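Local coordinates for protein terminal oxygenase component of carbazole 1,9a-dioxygenase (Nocardioides aromaticivorans, PDB 3GCF) that probably dihydroxylates carbazole at its 1 and 9a positions, using electrons passed from a ferredoxin through its Rieske [2Fe-2S] cluster to a mononuclear iron, at residues A[38-43]-A[301-306]. Sequence-based numbering, arbitrary orientation.
Sequences AAFDHE and FQVLQR
Phe301 reaches across from its strand and lays the edge of its ring against the backbone of Ala38 and Ala39. This is the tight part of the contact: CZ of Phe301 lies 3.6 Å from Ala38 C, and CE2 of Phe301 lies 3.9 Å from Ala39 N, both close to the plane of the ring. The methyl groups of the two alanines point away, which lets the ring edge approach the peptide link itself. Phe40, next along the strand after Ala39, brings only the end of its ring near the partner and adds the side-chain contact. Phe40 CZ comes within 4.0 Å of Phe301 CD2, the two side chains running past one another in opposite senses with their ring planes inclined at 48°. Packing is looser beyond, where Val303 CG2 sits 4.2 Å from Phe40 CE1 at the ring edge and Phe40 is partly exposed. The chain then enters the 3-10 turn 41-43, closed by the bond from Glu43 N to Phe40 O. Phe40 N donates to Glu43 OE2 (2.9 Å), the donor standing above the carboxylate plane, while Glu43 OE1 forms a salt bridge with Arg170. An alanine in place of Phe301 would probably leave a gap beside the Ala38-Ala39 backbone and the Phe40 ring freer to shift. The contact, rings against backbone and against each other, is a buried one between the Rieske domain and the catalytic domain within one subunit. Ala38 and Ala39 form a classic beta bulge opposite Val139 at the border of the six-stranded antiparallel sheet, next to strand 138-143; strand 298-307 lies between strands 164-173 and 285-292, with Phe301 also packed on Arg170, Phe289 and Val291, and Leu304 turned to helix 311-331.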
loop_
_atom_site.group_PDB
_atom_site.type_symbol
_atom_site.label_atom_id
_atom_site.label_comp_id
_atom_site.label_asym_id
_atom_site.label_seq_id
_atom_site.Cartn_x
_atom_site.Cartn_y
_atom_site.Cartn_z
ATOM N N ALA A 38 1.100 25.259 12.390
ATOM C CA ALA A 38 2.017 24.334 11.734
ATOM C C ALA A 38 2.839 23.560 12.755
ATOM O O ALA A 38 3.142 22.384 12.571
ATOM C CB ALA A 38 2.957 25.103 10.802
ATOM N N ALA A 39 3.195 24.231 13.840
ATOM C CA ALA A 39 4.016 23.616 14.863
ATOM C C ALA A 39 4.042 24.515 16.079
ATOM O O ALA A 39 3.418 25.575 16.093
ATOM C CB ALA A 39 5.434 23.436 14.330
ATOM N N PHE A 40 4.771 24.086 17.101
ATOM C CA PHE A 40 4.914 24.881 18.306
ATOM C C PHE A 40 6.239 25.615 18.204
ATOM O O PHE A 40 7.223 25.074 17.697
ATOM C CB PHE A 40 4.865 23.981 19.536
ATOM C CG PHE A 40 3.498 23.443 19.810
ATOM C CD1 PHE A 40 2.550 24.227 20.461
ATOM C CD2 PHE A 40 3.123 22.187 19.338
ATOM C CE1 PHE A 40 1.243 23.772 20.634
ATOM C CE2 PHE A 40 1.819 21.723 19.505
ATOM C CZ PHE A 40 0.878 22.517 20.152
ATOM N N ASP A 41 6.253 26.854 18.677
ATOM C CA ASP A 41 7.447 27.676 18.614
ATOM C C ASP A 41 8.690 27.010 19.202
ATOM O O ASP A 41 9.789 27.140 18.654
ATOM C CB ASP A 41 7.197 29.008 19.319
ATOM C CG ASP A 41 8.283 30.021 19.038
ATOM O OD1 ASP A 41 8.562 30.288 17.848
ATOM O OD2 ASP A 41 8.856 30.553 20.003
ATOM N N HIS A 42 8.523 26.290 20.306
ATOM C CA HIS A 42 9.665 25.646 20.941
ATOM C C HIS A 42 10.235 24.443 20.188
ATOM O O HIS A 42 11.224 23.855 20.609
ATOM C CB HIS A 42 9.316 25.282 22.390
ATOM C CG HIS A 42 9.167 26.481 23.280
ATOM N ND1 HIS A 42 8.849 26.389 24.619
ATOM C CD2 HIS A 42 9.299 27.805 23.016
ATOM C CE1 HIS A 42 8.791 27.603 25.140
ATOM N NE2 HIS A 42 9.059 28.480 24.188
ATOM N N GLU A 43 9.616 24.087 19.070
ATOM C CA GLU A 43 10.114 22.979 18.260
ATOM C C GLU A 43 11.242 23.500 17.375
ATOM O O GLU A 43 11.984 22.725 16.774
ATOM C CB GLU A 43 9.020 22.424 17.343
ATOM C CG GLU A 43 7.913 21.649 18.027
ATOM C CD GLU A 43 6.943 21.060 17.017
ATOM O OE1 GLU A 43 7.388 20.275 16.159
ATOM O OE2 GLU A 43 5.741 21.385 17.069
ATOM N N PHE A 301 -4.066 19.284 16.801
ATOM C CA PHE A 301 -3.389 20.104 17.808
ATOM C C PHE A 301 -4.291 20.196 19.034
ATOM O O PHE A 301 -5.497 20.399 18.909
ATOM C CB PHE A 301 -3.151 21.545 17.318
ATOM C CG PHE A 301 -2.078 21.689 16.265
ATOM C CD1 PHE A 301 -2.288 21.247 14.962
ATOM C CD2 PHE A 301 -0.875 22.326 16.570
ATOM C CE1 PHE A 301 -1.318 21.440 13.972
ATOM C CE2 PHE A 301 0.111 22.527 15.588
ATOM C CZ PHE A 301 -0.114 22.083 14.283
ATOM N N GLN A 302 -3.705 20.051 20.215
ATOM C CA GLN A 302 -4.448 20.180 21.456
ATOM C C GLN A 302 -3.678 21.237 22.229
ATOM O O GLN A 302 -2.502 21.044 22.511
ATOM C CB GLN A 302 -4.443 18.872 22.239
ATOM C CG GLN A 302 -5.229 17.753 21.603
ATOM C CD GLN A 302 -4.851 16.414 22.180
ATOM O OE1 GLN A 302 -3.754 15.913 21.937
ATOM N NE2 GLN A 302 -5.749 15.827 22.960
ATOM N N VAL A 303 -4.330 22.346 22.564
ATOM C CA VAL A 303 -3.657 23.423 23.286
ATOM C C VAL A 303 -4.443 23.833 24.518
ATOM O O VAL A 303 -5.622 24.187 24.434
ATOM C CB VAL A 303 -3.465 24.668 22.386
ATOM C CG1 VAL A 303 -2.503 25.649 23.049
ATOM C CG2 VAL A 303 -2.937 24.251 21.023
ATOM N N LEU A 304 -3.780 23.787 25.667
ATOM C CA LEU A 304 -4.414 24.144 26.925
ATOM C C LEU A 304 -4.055 25.569 27.325
ATOM O O LEU A 304 -2.897 25.977 27.242
ATOM C CB LEU A 304 -3.991 23.155 28.013
ATOM C CG LEU A 304 -4.360 21.693 27.717
ATOM C CD1 LEU A 304 -4.012 20.826 28.917
ATOM C CD2 LEU A 304 -5.847 21.577 27.398
ATOM N N GLN A 305 -5.064 26.322 27.753
ATOM C CA GLN A 305 -4.886 27.713 28.150
ATOM C C GLN A 305 -5.164 27.938 29.629
ATOM O O GLN A 305 -6.233 27.602 30.136
ATOM C CB GLN A 305 -5.805 28.607 27.323
ATOM C CG GLN A 305 -5.804 30.073 27.728
ATOM C CD GLN A 305 -6.720 30.898 26.845
ATOM O OE1 GLN A 305 -7.898 30.580 26.700
ATOM N NE2 GLN A 305 -6.185 31.952 26.247
ATOM N N ARG A 306 -4.188 28.528 30.308
ATOM C CA ARG A 306 -4.289 28.816 31.730
ATOM C C ARG A 306 -4.086 30.308 31.994
ATOM O O ARG A 306 -3.167 30.923 31.459
ATOM C CB ARG A 306 -3.226 28.011 32.480
ATOM C CG ARG A 306 -2.954 28.476 33.904
ATOM C CD ARG A 306 -4.172 28.320 34.787
ATOM N NE ARG A 306 -4.511 26.923 35.042
ATOM C CZ ARG A 306 -3.773 26.095 35.778
ATOM N NH1 ARG A 306 -2.648 26.528 36.329
ATOM N NH2 ARG A 306 -4.169 24.843 35.984
#